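Local atomic coordinates of proline iminopeptidase (PDB entry 3WMR), a protein that acts as an amidohydrolase on polyketide substrates and, as a member of the S33 peptidase family, probably releases N-terminal proline from peptides. Residues Q31-Y36 and G86-P91; V77-L82 and D105-L110; V260-H265 and V283-L288. All blocks are in the same frame, centred on the assembly; numbering follows the deposited sequence.

Overall arrangement
All three interactions belong to the central mixed sheet of an alpha/beta hydrolase fold. Interactions 1 and 2 are neighbours, their centres about 10 Å apart, because strands 32-39 and 76-80 lie side by side; interaction 1 ties the loop after strand 76-80 to strand 32-39, and interaction 2 packs helix 100-113 on strand 76-80; along the chain their segments alternate. Interaction 3 comes later in the chain and lies across the chain's centre, its own centre about 25 Å from that of interaction 2 and about 32 Å from that of interaction 1. There strand 283-288 forms the edge of the sheet beside 258-263, and the loops beyond them carry the predicted catalytic Asp266 and His293.

Interaction 1 (Q31-Y36 and G86-P91); sequences QYRTWY and GSTHLP
Ser87 OG is gripped by two hydrogen bonds: it accepts the backbone N-H of Trp35, with N at 2.9 Å from OG in an almost straight bond (176°), and gives its own proton to the carbonyl O of Asp80 on the neighbouring strand. A short hydroxyl suits this place, since it stands in for the carbonyl of a strand partner. The Thr88 hydroxyl likewise accepts a strand N-H. Its OG1, set beside its own backbone N (chi1 -49°), takes the N-H of Arg33 with N and OG1 2.7 Å apart, while Thr88 N returns a bond of 3.1 Å to Arg33 O, in the plane of that carbonyl. Gly86, with no side chain, lets the Trp35 ring come close: Trp35 CG is 3.8 Å from Gly86 CA, where a CB would collide with it. At the other end Leu90 CD2 lies over one face of the Tyr32 ring, 3.9 Å from its centroid and displaced toward CE1 and CZ, a CH-pi contact; Gln31 CB sits over the opposite face. Arg33 instead turns its guanidinium to Thr26 on strand 23-29. The loop leaving strand 76-80 is thus fastened along strand 32-39, the second strand of the antiparallel N-terminal hairpin in this alpha/beta hydrolase fold.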
loop_
_atom_site.group_PDB
_atom_site.type_symbol
_atom_site.label_atom_id
_atom_site.label_comp_id
_atom_site.label_asym_id
_atom_site.label_seq_id
_atom_site.Cartn_x
_atom_site.Cartn_y
_atom_site.Cartn_z
ATOM N N GLN A 31 -7.843 -9.724 20.978
ATOM C CA GLN A 31 -7.056 -9.276 22.119
ATOM C C GLN A 31 -6.433 -7.877 21.936
ATOM O O GLN A 31 -6.003 -7.266 22.912
ATOM C CB GLN A 31 -5.957 -10.317 22.356
ATOM C CG GLN A 31 -5.026 -10.072 23.528
ATOM C CD GLN A 31 -3.884 -11.067 23.552
ATOM O OE1 GLN A 31 -3.962 -12.126 22.927
ATOM N NE2 GLN A 31 -2.811 -10.729 24.264
ATOM N N TYR A 32 -6.384 -7.372 20.702
ATOM C CA TYR A 32 -5.650 -6.130 20.396
ATOM C C TYR A 32 -6.583 -5.039 19.885
ATOM O O TYR A 32 -7.788 -5.255 19.798
ATOM C CB TYR A 32 -4.541 -6.410 19.370
ATOM C CG TYR A 32 -3.755 -7.676 19.651
ATOM C CD1 TYR A 32 -2.826 -7.726 20.691
ATOM C CD2 TYR A 32 -3.943 -8.821 18.881
ATOM C CE1 TYR A 32 -2.112 -8.878 20.957
ATOM C CE2 TYR A 32 -3.223 -9.979 19.135
ATOM C CZ TYR A 32 -2.313 -10.003 20.172
ATOM O OH TYR A 32 -1.600 -11.161 20.428
ATOM N N ARG A 33 -6.016 -3.877 19.556
ATOM C CA ARG A 33 -6.767 -2.724 19.052
ATOM C C ARG A 33 -6.306 -2.337 17.637
ATOM O O ARG A 33 -5.105 -2.358 17.346
ATOM C CB ARG A 33 -6.559 -1.516 19.967
ATOM C CG ARG A 33 -6.769 -1.771 21.456
ATOM C CD ARG A 33 -8.215 -2.079 21.806
ATOM N NE ARG A 33 -9.112 -0.993 21.418
ATOM C CZ ARG A 33 -10.429 -1.006 21.592
ATOM N NH1 ARG A 33 -11.023 -2.043 22.170
ATOM N NH2 ARG A 33 -11.158 0.027 21.184
ATOM N N THR A 34 -7.258 -1.963 16.781
ATOM C CA THR A 34 -6.967 -1.420 15.447
ATOM C C THR A 34 -7.417 0.030 15.397
ATOM O O THR A 34 -8.585 0.313 15.645
ATOM C CB THR A 34 -7.721 -2.186 14.340
ATOM O OG1 THR A 34 -7.317 -3.556 14.336
ATOM C CG2 THR A 34 -7.454 -1.577 12.961
ATOM N N TRP A 35 -6.506 0.934 15.048
ATOM C CA TRP A 35 -6.796 2.368 14.978
ATOM C C TRP A 35 -7.298 2.782 13.603
ATOM O O TRP A 35 -6.747 2.364 12.577
ATOM C CB TRP A 35 -5.548 3.187 15.303
ATOM C CG TRP A 35 -5.805 4.668 15.389
ATOM C CD1 TRP A 35 -6.146 5.383 16.516
ATOM C CD2 TRP A 35 -5.759 5.616 14.313
ATOM N NE1 TRP A 35 -6.321 6.712 16.198
ATOM C CE2 TRP A 35 -6.079 6.883 14.857
ATOM C CE3 TRP A 35 -5.477 5.519 12.944
ATOM C CZ2 TRP A 35 -6.131 8.043 14.074
ATOM C CZ3 TRP A 35 -5.525 6.667 12.171
ATOM C CH2 TRP A 35 -5.857 7.919 12.739
ATOM N N TYR A 36 -8.313 3.648 13.593
ATOM C CA TYR A 36 -8.961 4.106 12.357
ATOM C C TYR A 36 -9.314 5.589 12.413
ATOM O O TYR A 36 -9.277 6.230 13.465
ATOM C CB TYR A 36 -10.250 3.308 12.107
ATOM C CG TYR A 36 -11.372 3.741 13.030
ATOM C CD1 TYR A 36 -11.502 3.187 14.300
ATOM C CD2 TYR A 36 -12.274 4.736 12.652
ATOM C CE1 TYR A 36 -12.502 3.597 15.166
ATOM C CE2 TYR A 36 -13.277 5.154 13.511
ATOM C CZ TYR A 36 -13.383 4.578 14.767
ATOM O OH TYR A 36 -14.371 4.965 15.631
ATOM N N GLY A 86 -1.258 3.817 15.293
ATOM C CA GLY A 86 -2.174 3.921 16.421
ATOM C C GLY A 86 -2.698 2.589 16.912
ATOM O O GLY A 86 -3.392 2.541 17.924
ATOM N N SER A 87 -2.387 1.508 16.197
ATOM C CA SER A 87 -2.833 0.170 16.589
ATOM C C SER A 87 -1.876 -0.428 17.616
ATOM O O SER A 87 -0.858 0.170 17.930
ATOM C CB SER A 87 -2.955 -0.718 15.352
ATOM O OG SER A 87 -3.846 -0.113 14.417
ATOM N N THR A 88 -2.213 -1.602 18.147
ATOM C CA THR A 88 -1.370 -2.266 19.140
ATOM C C THR A 88 0.001 -2.605 18.535
ATOM O O THR A 88 0.083 -3.200 17.458
ATOM C CB THR A 88 -2.031 -3.561 19.680
ATOM O OG1 THR A 88 -3.388 -3.296 20.057
ATOM C CG2 THR A 88 -1.275 -4.113 20.895
ATOM N N HIS A 89 1.066 -2.199 19.225
ATOM C CA HIS A 89 2.430 -2.592 18.872
ATOM C C HIS A 89 2.761 -3.893 19.570
ATOM O O HIS A 89 2.421 -4.073 20.732
ATOM C CB HIS A 89 3.422 -1.510 19.277
ATOM C CG HIS A 89 3.245 -0.239 18.516
ATOM N ND1 HIS A 89 4.208 0.263 17.672
ATOM C CD2 HIS A 89 2.196 0.612 18.439
ATOM C CE1 HIS A 89 3.767 1.378 17.118
ATOM N NE2 HIS A 89 2.549 1.613 17.570
ATOM N N LEU A 90 3.393 -4.808 18.845
ATOM C CA LEU A 90 3.795 -6.094 19.395
ATOM C C LEU A 90 5.260 -6.361 19.036
ATOM O O LEU A 90 5.555 -7.276 18.265
ATOM C CB LEU A 90 2.901 -7.215 18.857
ATOM C CG LEU A 90 1.389 -7.093 19.074
ATOM C CD1 LEU A 90 0.766 -6.025 18.189
ATOM C CD2 LEU A 90 0.708 -8.431 18.808
ATOM N N PRO A 91 6.187 -5.567 19.607
ATOM C CA PRO A 91 7.613 -5.706 19.281
ATOM C C PRO A 91 8.163 -7.120 19.464
ATOM O O PRO A 91 9.073 -7.507 18.743
ATOM C CB PRO A 91 8.301 -4.747 20.261
ATOM C CG PRO A 91 7.254 -3.776 20.667
ATOM C CD PRO A 91 5.956 -4.530 20.630
#

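Interaction 2 (V77-L82 and D105-L110); sequences VHYDQL and DELDNL
Strand 76-80 and helix 100-113 form the first half of a beta-alpha-beta crossover of the alpha/beta hydrolase fold, the helix leading on to parallel strand 120-125 with strand 49-52 lying between the two. Within the contact the helix axis passes 11.2 Å from the strand axis, at 137° between their directions, a gap bridged by side chains. The tight part has an apolar and a polar half. In the first, Tyr79 CG takes the crowded position between the backbone N and the carbonyl carbon (chi1 85°), and Leu110 lays CD2 over one face of the ring, 3.5 Å from its centroid in a CH-pi contact and nearest to the CG and CD1 side. Leucine suits this place because its branched tip can press on an aromatic face one helical turn beyond Glu106. That glutamate carries the polar half. Extended, with CG anti to its backbone N, it spans the gap to the backbone of Leu82, in the segment that follows the strand: OE1 accepts the Leu82 N-H at 2.9 Å from N (157°), on its syn lone pair, and OE2 is bonded to Thr34 OG1. These donors would help a buried carboxylate keep its charge. Close by, Gln81 points its amide away to Trp127 NE1 and His53 O; its side chain is about 9 Å from that of the predicted nucleophile Ser126. The contact is looser around the phenol end of Tyr79, where a water fills in between protein groups and Leu107 CB comes 3.6 Å from Tyr79 OH. At the ring's edge the water accepts from Tyr79 OH at 2.7 Å and donates to Glu106 OE1 at 2.8 Å.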
loop_
_atom_site.group_PDB
_atom_site.type_symbol
_atom_site.label_atom_id
_atom_site.label_comp_id
_atom_site.label_asym_id
_atom_site.label_seq_id
_atom_site.Cartn_x
_atom_site.Cartn_y
_atom_site.Cartn_z
ATOM N N VAL A 77 -12.024 6.061 4.727
ATOM C CA VAL A 77 -11.576 5.398 5.939
ATOM C C VAL A 77 -10.084 5.097 5.857
ATOM O O VAL A 77 -9.657 4.232 5.066
ATOM C CB VAL A 77 -12.353 4.092 6.202
ATOM C CG1 VAL A 77 -11.865 3.423 7.483
ATOM C CG2 VAL A 77 -13.856 4.369 6.271
ATOM N N HIS A 78 -9.292 5.850 6.637
ATOM C CA HIS A 78 -7.878 5.527 6.852
ATOM C C HIS A 78 -7.770 4.637 8.073
ATOM O O HIS A 78 -8.533 4.806 9.021
ATOM C CB HIS A 78 -7.026 6.772 7.108
ATOM C CG HIS A 78 -6.796 7.618 5.899
ATOM N ND1 HIS A 78 -7.735 8.508 5.426
ATOM C CD2 HIS A 78 -5.719 7.746 5.093
ATOM C CE1 HIS A 78 -7.255 9.130 4.366
ATOM N NE2 HIS A 78 -6.034 8.686 4.143
ATOM N N TYR A 79 -6.839 3.687 8.052
ATOM C CA TYR A 79 -6.505 2.942 9.267
ATOM C C TYR A 79 -5.065 2.422 9.310
ATOM O O TYR A 79 -4.422 2.246 8.283
ATOM C CB TYR A 79 -7.515 1.817 9.520
ATOM C CG TYR A 79 -7.279 0.497 8.803
ATOM C CD1 TYR A 79 -7.753 0.283 7.508
ATOM C CD2 TYR A 79 -6.645 -0.574 9.451
ATOM C CE1 TYR A 79 -7.575 -0.940 6.868
ATOM C CE2 TYR A 79 -6.462 -1.799 8.812
ATOM C CZ TYR A 79 -6.928 -1.977 7.518
ATOM O OH TYR A 79 -6.755 -3.190 6.864
ATOM N N ASP A 80 -4.573 2.202 10.526
ATOM C CA ASP A 80 -3.250 1.634 10.750
ATOM C C ASP A 80 -3.416 0.171 11.033
ATOM O O ASP A 80 -4.117 -0.212 11.959
ATOM C CB ASP A 80 -2.564 2.261 11.957
ATOM C CG ASP A 80 -2.136 3.682 11.716
ATOM O OD1 ASP A 80 -1.993 4.102 10.546
ATOM O OD2 ASP A 80 -1.941 4.373 12.721
ATOM N N GLN A 81 -2.771 -0.648 10.224
ATOM C CA GLN A 81 -2.747 -2.086 10.429
ATOM C C GLN A 81 -2.030 -2.474 11.729
ATOM O O GLN A 81 -1.217 -1.722 12.262
ATOM C CB GLN A 81 -2.129 -2.760 9.200
ATOM C CG GLN A 81 -3.023 -2.598 7.977
ATOM C CD GLN A 81 -2.303 -2.775 6.656
ATOM O OE1 GLN A 81 -1.482 -3.677 6.494
ATOM N NE2 GLN A 81 -2.658 -1.939 5.680
ATOM N N LEU A 82 -2.355 -3.651 12.244
ATOM C CA LEU A 82 -1.814 -4.095 13.531
ATOM C C LEU A 82 -0.302 -4.143 13.477
ATOM O O LEU A 82 0.265 -4.652 12.519
ATOM C CB LEU A 82 -2.339 -5.480 13.892
ATOM C CG LEU A 82 -1.939 -6.026 15.269
ATOM C CD1 LEU A 82 -2.642 -5.249 16.376
ATOM C CD2 LEU A 82 -2.254 -7.512 15.378
ATOM N N ASP A 105 -7.843 -10.859 8.482
ATOM C CA ASP A 105 -8.767 -10.980 9.601
ATOM C C ASP A 105 -9.007 -9.620 10.228
ATOM O O ASP A 105 -10.125 -9.324 10.620
ATOM C CB ASP A 105 -8.220 -11.939 10.668
ATOM C CG ASP A 105 -8.288 -13.399 10.251
ATOM O OD1 ASP A 105 -9.082 -13.739 9.353
ATOM O OD2 ASP A 105 -7.543 -14.219 10.839
ATOM N N GLU A 106 -7.957 -8.804 10.319
ATOM C CA GLU A 106 -8.071 -7.437 10.822
ATOM C C GLU A 106 -8.948 -6.553 9.926
ATOM O O GLU A 106 -9.775 -5.790 10.419
ATOM C CB GLU A 106 -6.682 -6.787 10.970
ATOM C CG GLU A 106 -6.747 -5.364 11.496
ATOM C CD GLU A 106 -5.403 -4.677 11.617
ATOM O OE1 GLU A 106 -4.567 -4.745 10.678
ATOM O OE2 GLU A 106 -5.194 -4.025 12.661
ATOM N N LEU A 107 -8.750 -6.625 8.616
ATOM C CA LEU A 107 -9.570 -5.838 7.701
ATOM C C LEU A 107 -11.044 -6.250 7.817
ATOM O O LEU A 107 -11.913 -5.389 7.939
ATOM C CB LEU A 107 -9.057 -5.952 6.256
ATOM C CG LEU A 107 -9.944 -5.381 5.153
ATOM C CD1 LEU A 107 -10.206 -3.895 5.349
ATOM C CD2 LEU A 107 -9.330 -5.632 3.787
ATOM N N ASP A 108 -11.321 -7.556 7.783
ATOM C CA ASP A 108 -12.695 -8.059 7.965
ATOM C C ASP A 108 -13.276 -7.557 9.289
ATOM O O ASP A 108 -14.391 -7.043 9.322
ATOM C CB ASP A 108 -12.741 -9.592 7.941
ATOM C CG ASP A 108 -12.683 -10.154 6.541
ATOM O OD1 ASP A 108 -13.139 -9.480 5.587
ATOM O OD2 ASP A 108 -12.188 -11.276 6.389
ATOM N N ASN A 109 -12.510 -7.696 10.370
ATOM C CA ASN A 109 -12.952 -7.221 11.679
ATOM C C ASN A 109 -13.280 -5.734 11.631
ATOM O O ASN A 109 -14.309 -5.313 12.162
ATOM C CB ASN A 109 -11.913 -7.506 12.776
ATOM C CG ASN A 109 -12.289 -6.887 14.117
ATOM O OD1 ASN A 109 -11.730 -5.863 14.536
ATOM N ND2 ASN A 109 -13.248 -7.491 14.785
ATOM N N LEU A 110 -12.433 -4.946 10.971
ATOM C CA LEU A 110 -12.633 -3.492 10.913
ATOM C C LEU A 110 -13.901 -3.089 10.150
ATOM O O LEU A 110 -14.654 -2.217 10.588
ATOM C CB LEU A 110 -11.421 -2.797 10.284
ATOM C CG LEU A 110 -11.545 -1.282 10.141
ATOM C CD1 LEU A 110 -11.572 -0.613 11.507
ATOM C CD2 LEU A 110 -10.405 -0.736 9.293
HETATM O O HOH W 1 -5.415 -5.176 8.025
#

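Interaction 3 (V260-H265 and V283-L288); sequences VLIGRH and VRYEVL
Five backbone hydrogen bonds join parallel strands 258-263 and 283-288. Val260, Ile262 and Arg264, the last just past its strand, give their N-H groups to carbonyls of segment 283-288, and Glu286 N and Leu288 N return bonds to Val260 O and Ile262 O. The shortest runs 2.7 Å from Val260 N to Arg284 O, nearly along the C=O axis; at the far end Arg264 N, 2.9 Å from Leu288 O, lies 46° out of the carbonyl plane. CA-H...O contacts fill in, such as Leu261 CA to Glu286 O at 3.3 Å.

Apolar contacts divide between the two faces. Val260 and Ile262, with Val287 and the Tyr285 ring, look toward helix 270-279; Ile262 CD1 comes 4.1 Å from Tyr285 CE1, while Val260 CG1 meets the ring edge. On the other face Leu261 CG packs 3.8 Å from Leu288 CD1, against helices 295-298 and 300-312. Beta-branched valine and isoleucine suit such extended backbone.

Polar side chains gather at the border. The bent Arg264 lays its guanidinium over Val287 CG1, which is centred 3.7 Å from its plane, and salt-bridges Glu289 through NE. A water lies 2.5 Å from Tyr285 OH and is weakly bonded to Arg264 NH1.

With helix 270-279 the strands form a beta-alpha-beta unit, and Gly263 N is hydrogen-bonded to Asp266 OD2, of the predicted acid of the alpha/beta hydrolase catalytic triad.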
loop_
_atom_site.group_PDB
_atom_site.type_symbol
_atom_site.label_atom_id
_atom_site.label_comp_id
_atom_site.label_asym_id
_atom_site.label_seq_id
_atom_site.Cartn_x
_atom_site.Cartn_y
_atom_site.Cartn_z
ATOM N N VAL A 260 -6.061 -0.849 -11.974
ATOM C CA VAL A 260 -4.628 -0.830 -11.719
ATOM C C VAL A 260 -4.131 0.581 -11.995
ATOM O O VAL A 260 -4.342 1.098 -13.092
ATOM C CB VAL A 260 -3.866 -1.812 -12.621
ATOM C CG1 VAL A 260 -2.360 -1.698 -12.393
ATOM C CG2 VAL A 260 -4.350 -3.240 -12.377
ATOM N N LEU A 261 -3.500 1.191 -10.997
ATOM C CA LEU A 261 -3.015 2.558 -11.094
ATOM C C LEU A 261 -1.579 2.559 -10.625
ATOM O O LEU A 261 -1.304 2.214 -9.474
ATOM C CB LEU A 261 -3.855 3.497 -10.226
ATOM C CG LEU A 261 -3.587 5.010 -10.371
ATOM C CD1 LEU A 261 -4.880 5.770 -10.118
ATOM C CD2 LEU A 261 -2.494 5.522 -9.443
ATOM N N ILE A 262 -0.669 2.935 -11.523
ATOM C CA ILE A 262 0.741 3.041 -11.196
ATOM C C ILE A 262 1.265 4.358 -11.737
ATOM O O ILE A 262 0.589 5.045 -12.539
ATOM C CB ILE A 262 1.568 1.862 -11.773
ATOM C CG1 ILE A 262 1.444 1.820 -13.302
ATOM C CG2 ILE A 262 1.115 0.523 -11.189
ATOM C CD1 ILE A 262 2.400 0.861 -13.966
ATOM N N GLY A 263 2.450 4.739 -11.272
ATOM C CA GLY A 263 3.183 5.861 -11.878
ATOM C C GLY A 263 4.058 5.355 -13.008
ATOM O O GLY A 263 4.494 4.207 -12.983
ATOM N N ARG A 264 4.329 6.208 -13.999
ATOM C CA ARG A 264 5.223 5.846 -15.110
ATOM C C ARG A 264 6.607 5.438 -14.580
ATOM O O ARG A 264 7.206 4.474 -15.064
ATOM C CB ARG A 264 5.328 7.008 -16.123
ATOM C CG ARG A 264 6.268 6.789 -17.322
ATOM C CD ARG A 264 5.986 5.489 -18.091
ATOM N NE ARG A 264 4.813 5.562 -18.975
ATOM C CZ ARG A 264 4.086 4.516 -19.400
ATOM N NH1 ARG A 264 4.360 3.263 -19.018
ATOM N NH2 ARG A 264 3.048 4.729 -20.203
ATOM N N HIS A 265 7.071 6.151 -13.553
ATOM C CA HIS A 265 8.388 5.925 -12.938
ATOM C C HIS A 265 8.348 4.988 -11.708
ATOM O O HIS A 265 9.331 4.858 -10.989
ATOM C CB HIS A 265 8.984 7.284 -12.546
ATOM C CG HIS A 265 9.023 8.263 -13.678
ATOM N ND1 HIS A 265 8.282 9.429 -13.684
ATOM C CD2 HIS A 265 9.694 8.238 -14.855
ATOM C CE1 HIS A 265 8.506 10.084 -14.810
ATOM N NE2 HIS A 265 9.358 9.384 -15.539
ATOM N N VAL A 283 -10.946 -5.280 -15.500
ATOM C CA VAL A 283 -9.804 -4.503 -15.032
ATOM C C VAL A 283 -9.404 -3.384 -15.970
ATOM O O VAL A 283 -9.359 -3.555 -17.191
ATOM C CB VAL A 283 -8.584 -5.409 -14.753
ATOM C CG1 VAL A 283 -8.080 -6.088 -16.039
ATOM C CG2 VAL A 283 -7.469 -4.618 -14.057
ATOM N N ARG A 284 -9.105 -2.232 -15.384
ATOM C CA ARG A 284 -8.701 -1.067 -16.159
ATOM C C ARG A 284 -7.348 -0.557 -15.670
ATOM O O ARG A 284 -6.983 -0.773 -14.521
ATOM C CB ARG A 284 -9.795 -0.000 -16.123
ATOM C CG ARG A 284 -10.005 0.673 -14.789
ATOM C CD ARG A 284 -11.291 1.497 -14.783
ATOM N NE ARG A 284 -12.485 0.661 -14.609
ATOM C CZ ARG A 284 -13.712 1.138 -14.383
ATOM N NH1 ARG A 284 -13.934 2.451 -14.308
ATOM N NH2 ARG A 284 -14.728 0.295 -14.248
ATOM N N TYR A 285 -6.616 0.094 -16.573
ATOM C CA TYR A 285 -5.210 0.434 -16.409
ATOM C C TYR A 285 -4.965 1.944 -16.536
ATOM O O TYR A 285 -5.351 2.570 -17.539
ATOM C CB TYR A 285 -4.434 -0.305 -17.502
ATOM C CG TYR A 285 -2.920 -0.281 -17.401
ATOM C CD1 TYR A 285 -2.274 -0.469 -16.180
ATOM C CD2 TYR A 285 -2.136 -0.129 -18.543
ATOM C CE1 TYR A 285 -0.890 -0.463 -16.095
ATOM C CE2 TYR A 285 -0.752 -0.136 -18.472
ATOM C CZ TYR A 285 -0.136 -0.309 -17.237
ATOM O OH TYR A 285 1.226 -0.318 -17.141
ATOM N N GLU A 286 -4.322 2.529 -15.532
ATOM C CA GLU A 286 -4.020 3.956 -15.546
ATOM C C GLU A 286 -2.576 4.169 -15.142
ATOM O O GLU A 286 -2.136 3.613 -14.133
ATOM C CB GLU A 286 -4.923 4.699 -14.555
ATOM C CG GLU A 286 -6.388 4.700 -14.919
ATOM C CD GLU A 286 -6.716 5.604 -16.102
ATOM O OE1 GLU A 286 -5.843 6.365 -16.576
ATOM O OE2 GLU A 286 -7.877 5.545 -16.546
ATOM N N VAL A 287 -1.858 4.977 -15.923
ATOM C CA VAL A 287 -0.473 5.336 -15.632
ATOM C C VAL A 287 -0.385 6.845 -15.479
ATOM O O VAL A 287 -0.802 7.586 -16.359
ATOM C CB VAL A 287 0.478 4.876 -16.750
ATOM C CG1 VAL A 287 1.926 5.179 -16.390
ATOM C CG2 VAL A 287 0.311 3.380 -17.015
ATOM N N LEU A 288 0.111 7.298 -14.340
ATOM C CA LEU A 288 0.293 8.710 -14.108
ATOM C C LEU A 288 1.727 9.057 -14.503
ATOM O O LEU A 288 2.709 8.637 -13.872
ATOM C CB LEU A 288 -0.056 9.074 -12.673
ATOM C CG LEU A 288 -1.581 9.142 -12.472
ATOM C CD1 LEU A 288 -2.221 7.761 -12.562
ATOM C CD2 LEU A 288 -1.947 9.803 -11.152
HETATM O O HOH W 2 2.566 0.461 -19.058
#